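Methylmalonyl-CoA carboxyltransferase 12S subunit (Propionibacterium freudenreichii, PDB 1ON3) catalyses transfer of the carboxyl group of methylmalonyl-CoA to the biotin of the 1.3S subunit, giving propanoyl-CoA, in the hexameric core of transcarboxylase. Local coordinates at residues 117-122 and 155-160; 173-178 and 193-198; 181-186 and 200-205. One frame throughout, in Å; residues are numbered along the deposited sequence.

Contact 1 (117-122 and 155-160); sequences TKVVET and GKMFFA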
loop_
_atom_site.group_PDB
_atom_site.type_symbol
_atom_site.label_atom_id
_atom_site.label_comp_id
_atom_site.label_asym_id
_atom_site.label_seq_id
_atom_site.Cartn_x
_atom_site.Cartn_y
_atom_site.Cartn_z
ATOM N N THR E 117 14.836 -26.696 16.489
ATOM C CA THR E 117 13.505 -26.480 15.938
ATOM C C THR E 117 12.620 -25.833 17.001
ATOM O O THR E 117 11.830 -24.945 16.687
ATOM C CB THR E 117 12.881 -27.802 15.468
ATOM O OG1 THR E 117 13.657 -28.310 14.377
ATOM C CG2 THR E 117 11.446 -27.591 15.009
ATOM N N LYS E 118 12.771 -26.267 18.254
ATOM C CA LYS E 118 11.994 -25.719 19.372
ATOM C C LYS E 118 12.297 -24.224 19.532
ATOM O O LYS E 118 11.402 -23.388 19.750
ATOM C CB LYS E 118 12.351 -26.442 20.687
ATOM C CG LYS E 118 11.656 -27.800 20.902
ATOM C CD LYS E 118 12.013 -28.435 22.247
ATOM C CE LYS E 118 11.557 -27.588 23.417
ATOM N NZ LYS E 118 11.826 -28.258 24.724
ATOM N N VAL E 119 13.572 -23.890 19.451
ATOM C CA VAL E 119 13.978 -22.492 19.584
ATOM C C VAL E 119 13.402 -21.648 18.437
ATOM O O VAL E 119 12.878 -20.553 18.660
ATOM C CB VAL E 119 15.515 -22.359 19.602
ATOM C CG1 VAL E 119 15.915 -20.886 19.522
ATOM C CG2 VAL E 119 16.063 -22.960 20.897
ATOM N N VAL E 120 13.496 -22.155 17.213
ATOM C CA VAL E 120 12.967 -21.428 16.065
ATOM C C VAL E 120 11.451 -21.235 16.178
ATOM O O VAL E 120 10.927 -20.167 15.857
ATOM C CB VAL E 120 13.310 -22.159 14.737
ATOM C CG1 VAL E 120 12.621 -21.478 13.573
ATOM C CG2 VAL E 120 14.818 -22.120 14.498
ATOM N N GLU E 121 10.744 -22.262 16.640
ATOM C CA GLU E 121 9.299 -22.145 16.776
ATOM C C GLU E 121 8.961 -21.067 17.802
ATOM O O GLU E 121 8.007 -20.308 17.630
ATOM C CB GLU E 121 8.689 -23.513 17.124
ATOM C CG GLU E 121 8.220 -24.255 15.860
ATOM C CD GLU E 121 8.174 -25.770 16.003
ATOM O OE1 GLU E 121 7.930 -26.265 17.128
ATOM O OE2 GLU E 121 8.373 -26.464 14.976
ATOM N N THR E 122 9.764 -20.974 18.855
ATOM C CA THR E 122 9.537 -19.964 19.885
ATOM C C THR E 122 9.840 -18.581 19.327
ATOM O O THR E 122 9.162 -17.614 19.648
ATOM C CB THR E 122 10.409 -20.227 21.129
ATOM O OG1 THR E 122 10.111 -21.530 21.635
ATOM C CG2 THR E 122 10.117 -19.206 22.215
ATOM N N GLY E 155 21.273 -23.715 10.763
ATOM C CA GLY E 155 20.926 -22.917 9.596
ATOM C C GLY E 155 19.556 -22.272 9.800
ATOM O O GLY E 155 19.387 -21.071 9.575
ATOM N N LYS E 156 18.574 -23.062 10.244
ATOM C CA LYS E 156 17.225 -22.527 10.475
ATOM C C LYS E 156 17.235 -21.461 11.567
ATOM O O LYS E 156 16.554 -20.440 11.446
ATOM C CB LYS E 156 16.243 -23.647 10.840
ATOM C CG LYS E 156 15.981 -24.658 9.686
ATOM C CD LYS E 156 14.952 -25.714 10.092
ATOM C CE LYS E 156 14.630 -26.669 8.951
ATOM N NZ LYS E 156 15.821 -27.421 8.470
ATOM N N MET E 157 18.011 -21.683 12.624
ATOM C CA MET E 157 18.090 -20.700 13.698
ATOM C C MET E 157 18.696 -19.364 13.237
ATOM O O MET E 157 18.189 -18.291 13.599
ATOM C CB MET E 157 18.912 -21.229 14.870
ATOM C CG MET E 157 18.932 -20.258 16.057
ATOM S SD MET E 157 19.896 -20.829 17.469
ATOM C CE MET E 157 18.942 -22.310 17.905
ATOM N N PHE E 158 19.775 -19.418 12.453
ATOM C CA PHE E 158 20.413 -18.182 11.985
ATOM C C PHE E 158 19.449 -17.414 11.093
ATOM O O PHE E 158 19.320 -16.192 11.209
ATOM C CB PHE E 158 21.713 -18.473 11.201
ATOM C CG PHE E 158 22.758 -19.231 11.989
ATOM C CD1 PHE E 158 22.802 -19.157 13.381
ATOM C CD2 PHE E 158 23.717 -20.003 11.326
ATOM C CE1 PHE E 158 23.793 -19.849 14.120
ATOM C CE2 PHE E 158 24.704 -20.691 12.042
ATOM C CZ PHE E 158 24.743 -20.615 13.443
ATOM N N PHE E 159 18.771 -18.128 10.199
ATOM C CA PHE E 159 17.818 -17.485 9.305
ATOM C C PHE E 159 16.706 -16.816 10.114
ATOM O O PHE E 159 16.241 -15.734 9.767
ATOM C CB PHE E 159 17.224 -18.512 8.343
ATOM C CG PHE E 159 16.327 -17.913 7.291
ATOM C CD1 PHE E 159 14.965 -17.751 7.527
ATOM C CD2 PHE E 159 16.850 -17.511 6.067
ATOM C CE1 PHE E 159 14.125 -17.196 6.553
ATOM C CE2 PHE E 159 16.030 -16.952 5.077
ATOM C CZ PHE E 159 14.662 -16.793 5.318
ATOM N N ALA E 160 16.289 -17.466 11.198
ATOM C CA ALA E 160 15.234 -16.931 12.056
ATOM C C ALA E 160 15.713 -15.669 12.794
ATOM O O ALA E 160 14.952 -14.707 12.945
ATOM C CB ALA E 160 14.774 -18.011 13.065
#
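Lys118 O is gripped by two donors of one residue a turn further on: Thr122 OG1 at 2.9 Å and the amide Thr122 N, which arrive from opposite faces of the carbonyl plane. The hydroxyl stands 30° out of that plane. Lys118 also carries its NZ away from helix 155-160, to the carbonyl oxygens of Gly63, Ala82 and Val85. These polar groups find their partners on the far flank, and the helices meet through apolar side chains resting on each other and on backbone, without a hydrogen bond between them.

The segments run in nearly the same direction, at 18°, with axes 9.2 Å apart. Val120 stands at the centre of the contact. Its CG1 lies anti to the backbone N, which sets the two methyls to different tasks: CG2 rests on the backbone of the other helix, 3.7 Å from Met157 CA and almost as near Lys156 C, while CG1 reaches up the helix to Ala160 CB at 4.1 Å. Met157 closes the side next to the sheet. Its chain is extended through chi1 and chi2 and then bends at SD (chi3 -63°), turning the terminal CE back onto Val119 CG1 at 3.7 Å. On the other side Lys156 offers, of its side chain, CB alone, 4.2 Å from Val120 CG2; the chain then leads away, and NZ forms a salt bridge with Asp422 of the second subunit.

Beneath the pair lies strand 133-139, whose Phe135 is touched by both Val119 and Met157, so that helices 113-129 and 147-164 pack side by side on one face of the central sheet. Val119 also meets Val85 of strand 85-92, and Met157 and Phe158 touch Ser185 of helix 184-188.

Contact 2 (173-178 and 193-198); sequences IIAGPC and IMTKKA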
loop_
_atom_site.group_PDB
_atom_site.type_symbol
_atom_site.label_atom_id
_atom_site.label_comp_id
_atom_site.label_asym_id
_atom_site.label_seq_id
_atom_site.Cartn_x
_atom_site.Cartn_y
_atom_site.Cartn_z
ATOM N N ILE E 173 22.007 -14.213 26.228
ATOM C CA ILE E 173 22.760 -14.260 27.479
ATOM C C ILE E 173 23.610 -15.528 27.425
ATOM O O ILE E 173 23.067 -16.635 27.431
ATOM C CB ILE E 173 21.838 -14.338 28.729
ATOM C CG1 ILE E 173 20.883 -13.147 28.772
ATOM C CG2 ILE E 173 22.681 -14.327 29.998
ATOM C CD1 ILE E 173 19.477 -13.484 28.302
ATOM N N ILE E 174 24.928 -15.365 27.328
ATOM C CA ILE E 174 25.837 -16.505 27.285
ATOM C C ILE E 174 26.200 -16.772 28.734
ATOM O O ILE E 174 26.859 -15.943 29.375
ATOM C CB ILE E 174 27.151 -16.203 26.519
ATOM C CG1 ILE E 174 26.890 -15.322 25.299
ATOM C CG2 ILE E 174 27.809 -17.537 26.121
ATOM C CD1 ILE E 174 25.989 -15.909 24.277
ATOM N N ALA E 175 25.788 -17.928 29.246
ATOM C CA ALA E 175 26.022 -18.257 30.647
ATOM C C ALA E 175 26.755 -19.577 30.861
ATOM O O ALA E 175 26.670 -20.180 31.935
ATOM C CB ALA E 175 24.686 -18.276 31.385
ATOM N N GLY E 176 27.465 -20.003 29.830
ATOM C CA GLY E 176 28.235 -21.229 29.876
ATOM C C GLY E 176 29.008 -21.280 28.579
ATOM O O GLY E 176 29.268 -20.228 27.972
ATOM N N PRO E 177 29.402 -22.476 28.115
ATOM C CA PRO E 177 30.142 -22.539 26.857
ATOM C C PRO E 177 29.226 -22.199 25.687
ATOM O O PRO E 177 27.999 -22.282 25.791
ATOM C CB PRO E 177 30.585 -24.003 26.778
ATOM C CG PRO E 177 30.651 -24.427 28.196
ATOM C CD PRO E 177 29.434 -23.776 28.804
ATOM N N CYS E 178 29.853 -21.822 24.585
ATOM C CA CYS E 178 29.195 -21.510 23.320
ATOM C C CYS E 178 30.321 -21.827 22.351
ATOM O O CYS E 178 30.980 -20.939 21.799
ATOM C CB CYS E 178 28.805 -20.033 23.232
ATOM S SG CYS E 178 27.685 -19.704 21.821
ATOM N N ILE E 193 24.877 -10.501 26.437
ATOM C CA ILE E 193 25.269 -10.336 27.838
ATOM C C ILE E 193 26.017 -11.626 28.122
ATOM O O ILE E 193 25.465 -12.704 27.933
ATOM C CB ILE E 193 24.062 -10.281 28.798
ATOM C CG1 ILE E 193 23.210 -9.047 28.497
ATOM C CG2 ILE E 193 24.546 -10.207 30.240
ATOM C CD1 ILE E 193 21.799 -9.162 29.065
ATOM N N MET E 194 27.262 -11.511 28.568
ATOM C CA MET E 194 28.100 -12.674 28.828
ATOM C C MET E 194 28.582 -12.698 30.276
ATOM O O MET E 194 29.127 -11.706 30.759
ATOM C CB MET E 194 29.294 -12.610 27.873
ATOM C CG MET E 194 29.970 -13.903 27.596
ATOM S SD MET E 194 31.152 -13.757 26.234
ATOM C CE MET E 194 32.127 -15.224 26.626
ATOM N N THR E 195 28.398 -13.824 30.974
ATOM C CA THR E 195 28.847 -13.914 32.365
ATOM C C THR E 195 30.326 -14.285 32.411
ATOM O O THR E 195 30.899 -14.713 31.401
ATOM C CB THR E 195 28.090 -14.988 33.156
ATOM O OG1 THR E 195 28.522 -16.282 32.716
ATOM C CG2 THR E 195 26.587 -14.845 32.960
ATOM N N LYS E 196 30.944 -14.135 33.581
ATOM C CA LYS E 196 32.362 -14.460 33.711
ATOM C C LYS E 196 32.625 -15.967 33.768
ATOM O O LYS E 196 33.771 -16.409 33.822
ATOM C CB LYS E 196 32.966 -13.732 34.922
ATOM C CG LYS E 196 33.135 -12.251 34.626
ATOM C CD LYS E 196 33.844 -11.482 35.719
ATOM C CE LYS E 196 34.120 -10.054 35.233
ATOM N NZ LYS E 196 34.822 -9.219 36.241
ATOM N N LYS E 197 31.560 -16.758 33.720
ATOM C CA LYS E 197 31.715 -18.206 33.725
ATOM C C LYS E 197 31.577 -18.722 32.293
ATOM O O LYS E 197 31.849 -19.884 32.010
ATOM C CB LYS E 197 30.650 -18.855 34.612
ATOM C CG LYS E 197 30.836 -18.602 36.102
ATOM C CD LYS E 197 32.145 -19.204 36.605
ATOM C CE LYS E 197 32.229 -19.129 38.126
ATOM N NZ LYS E 197 32.041 -17.728 38.614
ATOM N N ALA E 198 31.168 -17.843 31.389
ATOM C CA ALA E 198 30.964 -18.226 29.993
ATOM C C ALA E 198 32.188 -18.112 29.102
ATOM O O ALA E 198 33.156 -17.435 29.432
ATOM C CB ALA E 198 29.817 -17.398 29.388
HETATM O O HOH W 1 26.996 -18.231 33.988
#
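Ile173 pairs with Ile193 across two parallel strands, the side chains side by side and pointing the same way, with Ile173 CG1 4.1 Å from Ile193 CD1. Ile193 O serves both residues of the first strand: it takes a CA-H contact from Ile173 and a hydrogen bond of 2.8 Å from Ile174 N. Ile174 turns to the other face, where its CB meets Met194 CG at 3.8 Å and its CG2 lies equally close to Ala198 CB. Ile174 O accepts from Thr195 N at 3.1 Å, the donor almost in line with the carbonyl (178°). At Ala175 the pairing gives way to a water that bridges Ala175 O and Thr195 OG1, 2.8 Å from each. The same OG1 accepts from Lys197 N, an ST turn within the type I turn 195-198; a chi1 of 72°, between the backbone N and the carbonyl carbon, places it there. At Gly176 the chain turns a corner, burying an amide N that has no partner in the model. Gly176 O passes 3.2 Å from Ala198 CB, and Pro177 beyond touches methylmalonyl-CoA. Neighbouring parallel strands that leave the main sheet together, to pair again as 177-179 and 199-201 beside the acyl-CoA pocket, are characteristic of the ClpP/crotonase fold.

Contact 3 (181-186 and 200-205); sequences GASYSP and MFITGP. With DXX (methylmalonic acid), chain U; MCA (methylmalonyl-coenzyme A), chain T.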
loop_
_atom_site.group_PDB
_atom_site.type_symbol
_atom_site.label_atom_id
_atom_site.label_comp_id
_atom_site.label_asym_id
_atom_site.label_seq_id
_atom_site.Cartn_x
_atom_site.Cartn_y
_atom_site.Cartn_z
ATOM N N GLY E 181 30.354 -22.531 15.762
ATOM C CA GLY E 181 29.404 -21.748 14.992
ATOM C C GLY E 181 28.150 -21.349 15.740
ATOM O O GLY E 181 27.467 -20.422 15.323
ATOM N N ALA E 182 27.832 -22.047 16.827
ATOM C CA ALA E 182 26.659 -21.700 17.632
ATOM C C ALA E 182 26.722 -20.201 17.951
ATOM O O ALA E 182 25.697 -19.527 18.062
ATOM C CB ALA E 182 26.660 -22.497 18.928
ATOM N N SER E 183 27.947 -19.695 18.093
ATOM C CA SER E 183 28.206 -18.290 18.407
ATOM C C SER E 183 27.586 -17.281 17.431
ATOM O O SER E 183 27.348 -16.135 17.799
ATOM C CB SER E 183 29.720 -18.046 18.480
ATOM O OG SER E 183 30.316 -18.851 19.486
ATOM N N TYR E 184 27.321 -17.689 16.196
ATOM C CA TYR E 184 26.735 -16.760 15.234
ATOM C C TYR E 184 25.292 -16.354 15.571
ATOM O O TYR E 184 24.844 -15.282 15.174
ATOM C CB TYR E 184 26.830 -17.336 13.820
ATOM C CG TYR E 184 28.250 -17.379 13.289
ATOM C CD1 TYR E 184 28.807 -18.573 12.817
ATOM C CD2 TYR E 184 29.044 -16.223 13.266
ATOM C CE1 TYR E 184 30.128 -18.614 12.337
ATOM C CE2 TYR E 184 30.351 -16.252 12.793
ATOM C CZ TYR E 184 30.893 -17.460 12.329
ATOM O OH TYR E 184 32.204 -17.504 11.872
ATOM N N SER E 185 24.568 -17.196 16.310
ATOM C CA SER E 185 23.195 -16.847 16.689
ATOM C C SER E 185 23.269 -15.606 17.613
ATOM O O SER E 185 22.580 -14.608 17.382
ATOM C CB SER E 185 22.505 -18.036 17.373
ATOM O OG SER E 185 21.154 -17.726 17.692
ATOM N N PRO E 186 24.104 -15.653 18.668
ATOM C CA PRO E 186 24.203 -14.472 19.539
ATOM C C PRO E 186 24.614 -13.234 18.728
ATOM O O PRO E 186 24.109 -12.129 18.946
ATOM C CB PRO E 186 25.280 -14.882 20.538
ATOM C CG PRO E 186 24.954 -16.299 20.765
ATOM C CD PRO E 186 24.695 -16.826 19.342
ATOM N N MET E 200 33.072 -18.194 24.631
ATOM C CA MET E 200 32.520 -18.198 23.288
ATOM C C MET E 200 33.665 -18.092 22.284
ATOM O O MET E 200 34.609 -17.339 22.494
ATOM C CB MET E 200 31.571 -16.996 23.152
ATOM C CG MET E 200 30.941 -16.796 21.796
ATOM S SD MET E 200 29.512 -15.665 21.924
ATOM C CE MET E 200 30.327 -14.055 22.081
ATOM N N PHE E 201 33.590 -18.861 21.203
ATOM C CA PHE E 201 34.624 -18.818 20.173
ATOM C C PHE E 201 34.222 -19.650 18.963
ATOM O O PHE E 201 33.399 -20.566 19.069
ATOM C CB PHE E 201 35.975 -19.293 20.732
ATOM C CG PHE E 201 35.887 -20.519 21.597
ATOM C CD1 PHE E 201 35.479 -21.742 21.065
ATOM C CD2 PHE E 201 36.210 -20.447 22.951
ATOM C CE1 PHE E 201 35.395 -22.880 21.873
ATOM C CE2 PHE E 201 36.131 -21.575 23.768
ATOM C CZ PHE E 201 35.722 -22.795 23.231
ATOM N N ILE E 202 34.768 -19.302 17.807
ATOM C CA ILE E 202 34.451 -20.041 16.591
ATOM C C ILE E 202 35.328 -21.287 16.575
ATOM O O ILE E 202 34.856 -22.380 16.278
ATOM C CB ILE E 202 34.710 -19.192 15.326
ATOM C CG1 ILE E 202 33.642 -18.091 15.215
ATOM C CG2 ILE E 202 34.681 -20.075 14.083
ATOM C CD1 ILE E 202 32.203 -18.608 15.428
ATOM N N THR E 203 36.605 -21.111 16.903
ATOM C CA THR E 203 37.542 -22.230 16.953
ATOM C C THR E 203 38.127 -22.343 18.364
ATOM O O THR E 203 38.581 -21.351 18.945
ATOM C CB THR E 203 38.677 -22.046 15.934
ATOM O OG1 THR E 203 38.111 -21.788 14.643
ATOM C CG2 THR E 203 39.534 -23.310 15.851
ATOM N N GLY E 204 38.117 -23.557 18.908
ATOM C CA GLY E 204 38.629 -23.776 20.247
ATOM C C GLY E 204 40.133 -23.631 20.375
ATOM O O GLY E 204 40.845 -23.663 19.373
ATOM N N PRO E 205 40.646 -23.462 21.607
ATOM C CA PRO E 205 42.079 -23.311 21.870
ATOM C C PRO E 205 42.872 -24.532 21.411
ATOM O O PRO E 205 43.942 -24.397 20.818
ATOM C CB PRO E 205 42.141 -23.133 23.386
ATOM C CG PRO E 205 40.814 -22.527 23.721
ATOM C CD PRO E 205 39.870 -23.324 22.852
HETATM C C1 DXX U . 35.871 -26.903 15.271
HETATM O O1 DXX U . 35.491 -28.166 15.256
HETATM C CA DXX U . 35.327 -26.168 16.078
HETATM C CB DXX U . 34.300 -25.544 15.366
HETATM C C DXX U . 35.574 -25.892 17.465
HETATM O O DXX U . 36.797 -25.834 17.713
HETATM O O2 DXX U . 34.683 -25.717 18.318
HETATM C C8 MCA T . 29.701 -31.345 24.575
HETATM N N9 MCA T . 29.122 -32.616 24.627
HETATM C C4 MCA T . 28.683 -32.847 23.333
HETATM C C5 MCA T . 29.033 -31.687 22.603
HETATM N N7 MCA T . 29.673 -30.760 23.405
HETATM N N3 MCA T . 28.027 -33.971 22.830
HETATM C C2 MCA T . 27.738 -33.851 21.488
HETATM N N1 MCA T . 28.028 -32.776 20.680
HETATM C C6 MCA T . 28.679 -31.664 21.207
HETATM N N6 MCA T . 28.936 -30.640 20.386
HETATM C "C1'" MCA T . 28.962 -33.506 25.645
HETATM C "C2'" MCA T . 30.333 -34.064 26.043
HETATM O "O2'" MCA T . 30.690 -35.155 25.241
HETATM C "C3'" MCA T . 30.123 -34.352 27.509
HETATM O "O3'" MCA T . 29.594 -35.657 27.662
HETATM C "C4'" MCA T . 29.151 -33.271 28.018
HETATM O "O4'" MCA T . 28.453 -32.824 26.793
HETATM C "C5'" MCA T . 29.765 -31.956 28.646
HETATM O "O5'" MCA T . 30.966 -32.050 28.581
HETATM P P1 MCA T . 32.238 -32.004 29.132
HETATM O O11 MCA T . 33.249 -32.333 28.270
HETATM O O12 MCA T . 31.928 -32.862 30.106
HETATM O O6 MCA T . 32.710 -30.515 29.626
HETATM P P2 MCA T . 33.219 -29.319 29.919
HETATM O O21 MCA T . 34.360 -30.009 30.296
HETATM O O22 MCA T . 32.491 -28.386 30.681
HETATM O O7 MCA T . 33.550 -28.700 28.478
HETATM C CPB MCA T . 32.736 -28.500 27.618
HETATM C CPA MCA T . 32.983 -27.970 26.217
HETATM C CP7 MCA T . 33.399 -29.335 25.622
HETATM C CP9 MCA T . 33.963 -26.772 26.180
HETATM C CP8 MCA T . 31.623 -27.478 25.661
HETATM O OP3 MCA T . 32.526 -30.214 25.711
HETATM C CP6 MCA T . 33.760 -29.470 24.256
HETATM O OP2 MCA T . 34.695 -28.710 23.809
HETATM N NP2 MCA T . 33.042 -30.430 23.392
HETATM C CP5 MCA T . 32.962 -30.031 22.027
HETATM C CP4 MCA T . 32.905 -28.909 21.142
HETATM C CP3 MCA T . 32.644 -28.950 19.713
HETATM O OP1 MCA T . 33.537 -29.831 19.195
HETATM N NP1 MCA T . 31.723 -28.298 18.774
HETATM C CP2 MCA T . 31.927 -28.764 17.430
HETATM C CP1 MCA T . 30.847 -28.185 16.618
HETATM P P3 MCA T . 29.236 -36.763 28.828
HETATM O O31 MCA T . 30.706 -36.900 29.084
HETATM O O32 MCA T . 28.658 -37.970 28.149
HETATM O O33 MCA T . 28.516 -36.325 30.079
HETATM S S MCA T . 30.842 -28.532 15.126
HETATM C CS1 MCA T . 29.537 -27.546 15.192
HETATM O OS1 MCA T . 28.948 -26.905 16.107
HETATM C CS2 MCA T . 29.665 -26.564 14.198
HETATM C CS3 MCA T . 28.705 -26.502 13.288
HETATM C CS4 MCA T . 30.627 -25.381 13.882
HETATM O OS4 MCA T . 30.782 -24.956 12.735
HETATM O OS5 MCA T . 31.214 -24.922 14.852
#
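Gly181 and Ile202 approach to 5.6 Å between their CA atoms where a 3-10 turn, 181-183, leading into helix 184-188, passes the end of a short, weakly bonded strand at 200-201. No hydrogen bond joins the segments; side chains do the work.

Ile202 lays its CD1 over one face of the Tyr184 ring, a CH-pi contact 3.9 Å from CD1 to the ring centroid and 25° off the normal. The methyl is shifted toward the rim, nearest to Tyr184 CZ at 3.6 Å, and the two side chains cross at about a right angle. Ile202 CG1, anti to the carbonyl carbon (chi1 -72°), follows behind and lies 3.7 Å from Tyr184 OH, a hydroxyl that is buried with no partner in the model. Phe373 and Ile385 of the second subunit also pack on Tyr184; an alanine here would probably leave Ile202 CD1 and these two residues without the ring they pack against, opening a gap at the subunit interface. Ser183 faces Met200: its OG sits 3.2 Å from Met200 CG, while its hydrogen bond goes to Gly180 O.

Both segments present backbone amides to bound ligands. Gly181 N donates to carboxylate oxygen OS5 of methylmalonyl-CoA at 2.7 Å, almost straight at 177°. Gly204 N, at the N-cap of helix 205-212, donates to O of methylmalonic acid at 2.9 Å. Glu380 of the second subunit accepts from Ile202 N, and Gly413 N of that subunit also bonds methylmalonyl-CoA. Peptide N-H groups at helix starts facing an acyl-CoA are characteristic of the crotonase fold, where they form an oxyanion hole for the thioester; here Gly181 N instead holds the methylmalonyl carboxylate, in a site between two subunits.

From the N terminus, contact 1 closes first, joining helices 113-129 and 147-164 around the intervening strand 133-139. The chain then enters strand 170-175, which opens contact 2; this closes when the chain returns at 193-198 after helix 184-188. Contact 3, opened at 181-186, closes at 200-205. Contacts 2 and 3 therefore cross: the two loops overlap along the chain, with helix 184-188 within both, and tie the main sheet to the small sheet of 177-179 and 199-201. They touch directly, Ile174 on Pro186 and Met194 on Met200. Contact 1 meets contact 3 through Met157 and Phe158, which pack on helix 184-188, but does not touch contact 2. Contacts 1 and 3 both reach the second subunit.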